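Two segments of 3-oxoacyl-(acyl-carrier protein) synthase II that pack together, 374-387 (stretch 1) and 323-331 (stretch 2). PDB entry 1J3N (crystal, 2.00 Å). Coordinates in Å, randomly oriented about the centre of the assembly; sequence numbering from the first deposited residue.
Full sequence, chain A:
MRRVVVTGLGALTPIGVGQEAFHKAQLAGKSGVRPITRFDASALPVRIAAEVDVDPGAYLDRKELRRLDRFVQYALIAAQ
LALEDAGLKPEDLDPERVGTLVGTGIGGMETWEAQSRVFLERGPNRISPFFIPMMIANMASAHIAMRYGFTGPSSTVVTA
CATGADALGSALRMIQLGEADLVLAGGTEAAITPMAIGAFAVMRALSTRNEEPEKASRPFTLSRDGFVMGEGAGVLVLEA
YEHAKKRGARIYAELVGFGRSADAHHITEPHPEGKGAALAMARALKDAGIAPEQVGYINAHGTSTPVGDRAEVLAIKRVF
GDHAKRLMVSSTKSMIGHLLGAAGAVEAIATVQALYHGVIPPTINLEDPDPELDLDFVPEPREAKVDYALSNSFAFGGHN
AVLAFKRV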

ATOM      1  N   ASP A 374      -3.370  34.362  -6.891  1.00 42.45           N
ATOM      2  CA  ASP A 374      -4.670  34.994  -7.106  1.00 42.37           C
ATOM      3  C   ASP A 374      -5.842  34.066  -7.409  1.00 40.82           C
ATOM      4  O   ASP A 374      -6.423  34.112  -8.496  1.00 41.11           O
ATOM      5  CB  ASP A 374      -4.556  36.045  -8.216  1.00 43.77           C
ATOM      6  CG  ASP A 374      -4.183  35.438  -9.555  1.00 44.36           C
ATOM      7  OD1 ASP A 374      -3.150  34.737  -9.618  1.00 44.16           O
ATOM      8  OD2 ASP A 374      -4.920  35.663 -10.540  1.00 45.96           O
ATOM      9  N   LEU A 375      -6.194  33.225  -6.445  1.00 38.48           N
ATOM     10  CA  LEU A 375      -7.319  32.320  -6.612  1.00 35.90           C
ATOM     11  C   LEU A 375      -8.299  32.600  -5.487  1.00 34.75           C
ATOM     12  O   LEU A 375      -7.925  33.148  -4.451  1.00 33.57           O
ATOM     13  CB  LEU A 375      -6.863  30.860  -6.552  1.00 35.20           C
ATOM     14  CG  LEU A 375      -6.012  30.336  -7.712  1.00 36.63           C
ATOM     15  CD1 LEU A 375      -5.688  28.864  -7.482  1.00 33.73           C
ATOM     16  CD2 LEU A 375      -6.768  30.509  -9.023  1.00 36.59           C
ATOM     17  N   ASP A 376      -9.557  32.234  -5.697  1.00 33.38           N
ATOM     18  CA  ASP A 376     -10.582  32.443  -4.684  1.00 31.63           C
ATOM     19  C   ASP A 376     -10.465  31.309  -3.663  1.00 30.63           C
ATOM     20  O   ASP A 376     -10.902  30.193  -3.928  1.00 27.07           O
ATOM     21  CB  ASP A 376     -11.970  32.423  -5.334  1.00 31.63           C
ATOM     22  CG  ASP A 376     -13.074  32.762  -4.356  1.00 30.32           C
ATOM     23  OD1 ASP A 376     -12.829  32.715  -3.134  1.00 30.85           O
ATOM     24  OD2 ASP A 376     -14.195  33.066  -4.808  1.00 33.81           O
ATOM     25  N   PHE A 377      -9.889  31.609  -2.498  1.00 31.37           N
ATOM     26  CA  PHE A 377      -9.697  30.604  -1.454  1.00 31.66           C
ATOM     27  C   PHE A 377     -10.815  30.475  -0.415  1.00 32.54           C
ATOM     28  O   PHE A 377     -10.625  29.859   0.639  1.00 32.04           O
ATOM     29  CB  PHE A 377      -8.354  30.839  -0.762  1.00 30.67           C
ATOM     30  CG  PHE A 377      -7.173  30.647  -1.672  1.00 31.82           C
ATOM     31  CD1 PHE A 377      -6.944  29.411  -2.284  1.00 31.44           C
ATOM     32  CD2 PHE A 377      -6.307  31.702  -1.946  1.00 30.41           C
ATOM     33  CE1 PHE A 377      -5.869  29.231  -3.158  1.00 30.12           C
ATOM     34  CE2 PHE A 377      -5.226  31.534  -2.820  1.00 32.34           C
ATOM     35  CZ  PHE A 377      -5.008  30.295  -3.428  1.00 31.79           C
ATOM     36  N   VAL A 378     -11.976  31.053  -0.715  1.00 32.56           N
ATOM     37  CA  VAL A 378     -13.147  30.971   0.156  1.00 31.93           C
ATOM     38  C   VAL A 378     -12.868  31.228   1.648  1.00 33.73           C
ATOM     39  O   VAL A 378     -12.894  30.307   2.472  1.00 31.65           O
ATOM     40  CB  VAL A 378     -13.819  29.580  -0.017  1.00 31.58           C
ATOM     41  CG1 VAL A 378     -15.180  29.561   0.638  1.00 31.66           C
ATOM     42  CG2 VAL A 378     -13.936  29.246  -1.506  1.00 29.39           C
ATOM     43  N   PRO A 379     -12.602  32.490   2.016  1.00 34.97           N
ATOM     44  CA  PRO A 379     -12.330  32.814   3.420  1.00 36.43           C
ATOM     45  C   PRO A 379     -13.525  32.537   4.334  1.00 37.92           C
ATOM     46  O   PRO A 379     -13.370  32.384   5.549  1.00 37.68           O
ATOM     47  CB  PRO A 379     -11.953  34.294   3.366  1.00 37.34           C
ATOM     48  CG  PRO A 379     -12.684  34.793   2.154  1.00 36.64           C
ATOM     49  CD  PRO A 379     -12.459  33.683   1.165  1.00 35.60           C
ATOM     50  N   GLU A 380     -14.712  32.469   3.737  1.00 40.40           N
ATOM     51  CA  GLU A 380     -15.953  32.202   4.461  1.00 41.39           C
ATOM     52  C   GLU A 380     -16.821  31.202   3.691  1.00 40.74           C
ATOM     53  O   GLU A 380     -16.816  31.188   2.462  1.00 39.69           O
ATOM     54  CB  GLU A 380     -16.737  33.503   4.663  1.00 42.81           C
ATOM     55  CG  GLU A 380     -16.382  34.271   5.926  1.00 46.77           C
ATOM     56  CD  GLU A 380     -16.862  33.569   7.191  1.00 49.07           C
ATOM     57  OE1 GLU A 380     -16.380  32.454   7.484  1.00 49.97           O
ATOM     58  OE2 GLU A 380     -17.730  34.137   7.893  1.00 50.54           O
ATOM     59  N   PRO A 381     -17.570  30.344   4.412  1.00 40.46           N
ATOM     60  CA  PRO A 381     -18.440  29.345   3.783  1.00 41.16           C
ATOM     61  C   PRO A 381     -19.324  30.014   2.739  1.00 41.26           C
ATOM     62  O   PRO A 381     -19.831  31.111   2.970  1.00 40.76           O
ATOM     63  CB  PRO A 381     -19.251  28.807   4.957  1.00 40.49           C
ATOM     64  CG  PRO A 381     -18.281  28.892   6.087  1.00 42.93           C
ATOM     65  CD  PRO A 381     -17.662  30.261   5.879  1.00 40.78           C
ATOM     66  N   ARG A 382     -19.519  29.358   1.601  1.00 40.79           N
ATOM     67  CA  ARG A 382     -20.334  29.949   0.552  1.00 41.47           C
ATOM     68  C   ARG A 382     -21.340  29.006  -0.091  1.00 41.81           C
ATOM     69  O   ARG A 382     -20.996  27.901  -0.510  1.00 39.87           O
ATOM     70  CB  ARG A 382     -19.429  30.522  -0.535  1.00 40.47           C
ATOM     71  CG  ARG A 382     -20.147  31.430  -1.515  1.00 41.56           C
ATOM     72  CD  ARG A 382     -19.180  31.913  -2.574  1.00 40.37           C
ATOM     73  NE  ARG A 382     -17.951  32.402  -1.961  1.00 39.71           N
ATOM     74  CZ  ARG A 382     -16.825  32.640  -2.624  1.00 39.89           C
ATOM     75  NH1 ARG A 382     -16.767  32.438  -3.935  1.00 40.03           N
ATOM     76  NH2 ARG A 382     -15.753  33.070  -1.969  1.00 38.16           N
ATOM     77  N   GLU A 383     -22.589  29.462  -0.164  1.00 43.57           N
ATOM     78  CA  GLU A 383     -23.660  28.693  -0.787  1.00 45.38           C
ATOM     79  C   GLU A 383     -23.348  28.658  -2.274  1.00 44.54           C
ATOM     80  O   GLU A 383     -23.271  29.702  -2.921  1.00 44.67           O
ATOM     81  CB  GLU A 383     -25.017  29.379  -0.578  1.00 48.26           C
ATOM     82  CG  GLU A 383     -25.788  28.985   0.683  1.00 52.27           C
ATOM     83  CD  GLU A 383     -26.975  28.065   0.389  1.00 54.97           C
ATOM     84  OE1 GLU A 383     -27.634  28.249  -0.659  1.00 55.13           O
ATOM     85  OE2 GLU A 383     -27.260  27.169   1.214  1.00 56.69           O
ATOM     86  N   ALA A 384     -23.162  27.459  -2.810  1.00 44.68           N
ATOM     87  CA  ALA A 384     -22.850  27.298  -4.224  1.00 44.25           C
ATOM     88  C   ALA A 384     -23.206  25.891  -4.673  1.00 44.27           C
ATOM     89  O   ALA A 384     -22.938  24.917  -3.968  1.00 45.30           O
ATOM     90  CB  ALA A 384     -21.372  27.572  -4.468  1.00 44.72           C
ATOM     91  N   LYS A 385     -23.814  25.793  -5.849  1.00 43.87           N
ATOM     92  CA  LYS A 385     -24.226  24.513  -6.405  1.00 44.35           C
ATOM     93  C   LYS A 385     -23.323  24.100  -7.567  1.00 44.24           C
ATOM     94  O   LYS A 385     -23.634  24.363  -8.733  1.00 45.58           O
ATOM     95  CB  LYS A 385     -25.677  24.609  -6.889  1.00 46.46           C
ATOM     96  CG  LYS A 385     -26.224  23.348  -7.559  1.00 49.75           C
ATOM     97  CD  LYS A 385     -27.585  23.618  -8.205  1.00 50.95           C
ATOM     98  CE  LYS A 385     -28.150  22.375  -8.885  1.00 52.30           C
ATOM     99  NZ  LYS A 385     -28.459  21.296  -7.905  1.00 52.77           N
ATOM    100  N   VAL A 386     -22.207  23.452  -7.255  1.00 41.41           N
ATOM    101  CA  VAL A 386     -21.289  23.010  -8.297  1.00 38.73           C
ATOM    102  C   VAL A 386     -21.669  21.618  -8.803  1.00 36.69           C
ATOM    103  O   VAL A 386     -22.291  20.834  -8.088  1.00 36.16           O
ATOM    104  CB  VAL A 386     -19.829  22.997  -7.784  1.00 39.23           C
ATOM    105  CG1 VAL A 386     -19.364  24.420  -7.505  1.00 39.60           C
ATOM    106  CG2 VAL A 386     -19.725  22.166  -6.524  1.00 39.57           C
ATOM    107  N   ASP A 387     -21.304  21.324 -10.044  1.00 35.56           N
ATOM    108  CA  ASP A 387     -21.601  20.024 -10.646  1.00 33.27           C
ATOM    109  C   ASP A 387     -20.409  19.089 -10.509  1.00 31.80           C
ATOM    110  O   ASP A 387     -20.573  17.876 -10.393  1.00 29.68           O
ATOM    111  CB  ASP A 387     -21.927  20.181 -12.130  1.00 34.29           C
ATOM    112  CG  ASP A 387     -23.145  21.045 -12.370  1.00 39.13           C
ATOM    113  OD1 ASP A 387     -24.224  20.711 -11.835  1.00 39.81           O
ATOM    114  OD2 ASP A 387     -23.024  22.057 -13.094  1.00 40.22           O
TER
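Stretch 2 323-331: HAKRLMVSS

How does stretch 2 enter the contact? It comes in from a weakly bonded helix that began earlier in the chain and takes in roughly His-323 and Ala-324, then folds through a type I beta turn from Ala-324 to Leu-327, closed by Leu-327 N to Ala-324 O at 3.1 Å. His-323 itself stays out of reach. Ala-324 is the first residue to touch: its CB lies 3.9 Å from CD2 of Leu-375, an apolar contact between two buried side chains. Lys-325 CA lies 5.9 Å from Leu-375 CA, the nearest CA to it, but the end of the lysine side chain leads away, and the CA-to-CB bond of Arg-326 also points away.

What joins the turn to stretch 1 where the backbones do not bond directly? A water does. Water 1 donates to Ala-324 O at 3.0 Å and to Leu-327 O at 2.7 Å, and accepts from Asp-376 N at 2.6 Å, so it ties both ends of the turn to one backbone amide. A second water donates to Leu-327 O at 2.9 Å and to Asp-376 OD2 at 2.8 Å, carrying the link on to the carboxylate. Leu-327 O also lies 3.4 Å from Asp-376 CB.

Where does Met-328 lie as the chain extends? With phi/psi of -121/128 it takes up a beta conformation, its CA 5.2 Å from Asp-376 CA, and its side chain reaches along several residues of stretch 1. Met-328 CB lies 3.9 Å from Val-378 CG2, and Met-328 SD lies 3.6 Å from Arg-382 NH1. At the tip, Met-328 CE is 3.5 Å from Ala-384 CB and 4.0 Å from Val-386 CG1. The same arginine is held by a salt bridge within stretch 1, NH1 of Arg-382 to OD2 of Asp-376 at 2.8 Å.

How do the chains run past each other at Val-329 and beyond? They advance in the same direction: the nearest CA pairs pass from Leu-375 with Lys-325 to Asp-376 with Met-328 and then to Phe-377 with Val-329, where Phe-377 CA and Val-329 CA are 4.7 Å apart. The one direct hydrogen bond between the stretches is here, from Val-329 N to Asp-376 O at 2.7 Å and 164°. The side chain of Val-329 is buried, its CB 4.0 Å from Phe-377 CD1 and its CG2 4.4 Å from Leu-375 CD1. Ser-330 makes a looser approach, Ser-330 CB to Val-378 CB at 4.2 Å, and by Ser-331 the contact has ended.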

ATOM      1  N   HIS A 323     -10.154  29.707 -16.654  1.00 36.36           N
ATOM      2  CA  HIS A 323     -11.165  29.258 -15.706  1.00 35.80           C
ATOM      3  C   HIS A 323     -10.737  29.291 -14.242  1.00 35.61           C
ATOM      4  O   HIS A 323     -11.578  29.393 -13.346  1.00 33.95           O
ATOM      5  CB  HIS A 323     -11.618  27.845 -16.056  1.00 34.90           C
ATOM      6  CG  HIS A 323     -12.791  27.383 -15.254  1.00 34.95           C
ATOM      7  ND1 HIS A 323     -14.051  27.918 -15.407  1.00 34.13           N
ATOM      8  CD2 HIS A 323     -12.890  26.459 -14.267  1.00 34.55           C
ATOM      9  CE1 HIS A 323     -14.878  27.346 -14.549  1.00 35.08           C
ATOM     10  NE2 HIS A 323     -14.197  26.458 -13.845  1.00 33.77           N
ATOM     11  N   ALA A 324      -9.433  29.201 -14.007  1.00 34.94           N
ATOM     12  CA  ALA A 324      -8.890  29.203 -12.659  1.00 36.09           C
ATOM     13  C   ALA A 324      -9.455  30.343 -11.823  1.00 36.85           C
ATOM     14  O   ALA A 324      -9.738  30.176 -10.635  1.00 35.46           O
ATOM     15  CB  ALA A 324      -7.364  29.300 -12.720  1.00 35.12           C
ATOM     16  N   LYS A 325      -9.624  31.499 -12.458  1.00 38.30           N
ATOM     17  CA  LYS A 325     -10.138  32.686 -11.793  1.00 39.79           C
ATOM     18  C   LYS A 325     -11.605  32.553 -11.384  1.00 39.42           C
ATOM     19  O   LYS A 325     -12.101  33.326 -10.558  1.00 40.47           O
ATOM     20  CB  LYS A 325      -9.946  33.906 -12.709  1.00 42.73           C
ATOM     21  CG  LYS A 325      -8.483  34.163 -13.085  1.00 44.71           C
ATOM     22  CD  LYS A 325      -8.313  35.316 -14.075  1.00 45.26           C
ATOM     23  CE  LYS A 325      -8.921  34.987 -15.432  1.00 45.73           C
ATOM     24  NZ  LYS A 325      -8.656  36.047 -16.445  1.00 44.95           N
ATOM     25  N   ARG A 326     -12.296  31.569 -11.948  1.00 36.64           N
ATOM     26  CA  ARG A 326     -13.707  31.367 -11.635  1.00 37.20           C
ATOM     27  C   ARG A 326     -13.903  30.204 -10.659  1.00 35.17           C
ATOM     28  O   ARG A 326     -15.019  29.917 -10.229  1.00 33.42           O
ATOM     29  CB  ARG A 326     -14.492  31.107 -12.926  1.00 39.73           C
ATOM     30  CG  ARG A 326     -15.954  31.528 -12.856  1.00 44.75           C
ATOM     31  CD  ARG A 326     -16.527  31.788 -14.248  1.00 47.35           C
ATOM     32  NE  ARG A 326     -16.569  30.579 -15.064  1.00 52.09           N
ATOM     33  CZ  ARG A 326     -17.033  30.532 -16.310  1.00 52.79           C
ATOM     34  NH1 ARG A 326     -17.494  31.631 -16.893  1.00 54.51           N
ATOM     35  NH2 ARG A 326     -17.043  29.383 -16.971  1.00 54.31           N
ATOM     36  N   LEU A 327     -12.803  29.547 -10.309  1.00 32.51           N
ATOM     37  CA  LEU A 327     -12.843  28.416  -9.391  1.00 32.80           C
ATOM     38  C   LEU A 327     -12.933  28.869  -7.948  1.00 31.51           C
ATOM     39  O   LEU A 327     -12.643  30.016  -7.627  1.00 32.29           O
ATOM     40  CB  LEU A 327     -11.570  27.574  -9.520  1.00 33.23           C
ATOM     41  CG  LEU A 327     -11.263  26.701 -10.732  1.00 34.47           C
ATOM     42  CD1 LEU A 327      -9.801  26.286 -10.669  1.00 34.18           C
ATOM     43  CD2 LEU A 327     -12.174  25.484 -10.749  1.00 31.12           C
ATOM     44  N   MET A 328     -13.341  27.951  -7.084  1.00 31.06           N
ATOM     45  CA  MET A 328     -13.398  28.209  -5.654  1.00 31.27           C
ATOM     46  C   MET A 328     -12.479  27.139  -5.098  1.00 30.32           C
ATOM     47  O   MET A 328     -12.633  25.959  -5.420  1.00 29.03           O
ATOM     48  CB  MET A 328     -14.811  28.022  -5.094  1.00 31.38           C
ATOM     49  CG  MET A 328     -15.760  29.167  -5.396  1.00 32.94           C
ATOM     50  SD  MET A 328     -17.344  28.957  -4.566  1.00 34.77           S
ATOM     51  CE  MET A 328     -18.100  27.714  -5.645  1.00 31.29           C
ATOM     52  N   VAL A 329     -11.511  27.546  -4.287  1.00 30.40           N
ATOM     53  CA  VAL A 329     -10.565  26.601  -3.721  1.00 30.48           C
ATOM     54  C   VAL A 329     -10.492  26.798  -2.215  1.00 31.07           C
ATOM     55  O   VAL A 329     -10.388  27.928  -1.737  1.00 32.25           O
ATOM     56  CB  VAL A 329      -9.143  26.811  -4.327  1.00 30.96           C
ATOM     57  CG1 VAL A 329      -8.214  25.678  -3.905  1.00 30.28           C
ATOM     58  CG2 VAL A 329      -9.221  26.894  -5.848  1.00 28.67           C
ATOM     59  N   SER A 330     -10.575  25.711  -1.458  1.00 29.71           N
ATOM     60  CA  SER A 330     -10.466  25.836  -0.007  1.00 30.16           C
ATOM     61  C   SER A 330      -9.672  24.664   0.555  1.00 29.13           C
ATOM     62  O   SER A 330      -9.677  23.563  -0.002  1.00 26.15           O
ATOM     63  CB  SER A 330     -11.854  25.926   0.654  1.00 29.22           C
ATOM     64  OG  SER A 330     -12.448  24.657   0.852  1.00 29.51           O
ATOM     65  N   SER A 331      -8.964  24.918   1.647  1.00 29.10           N
ATOM     66  CA  SER A 331      -8.165  23.882   2.273  1.00 27.33           C
ATOM     67  C   SER A 331      -8.736  23.478   3.616  1.00 26.65           C
ATOM     68  O   SER A 331      -8.812  24.290   4.542  1.00 24.31           O
ATOM     69  CB  SER A 331      -6.722  24.351   2.461  1.00 26.85           C
ATOM     70  OG  SER A 331      -5.972  23.382   3.174  1.00 29.38           O
TER
HETATM   71  O   HOH W   1     -10.446  31.533  -8.065  1.00 28.83           O
HETATM   72  O   HOH W   2     -14.839  31.941  -7.319  1.00 38.57           O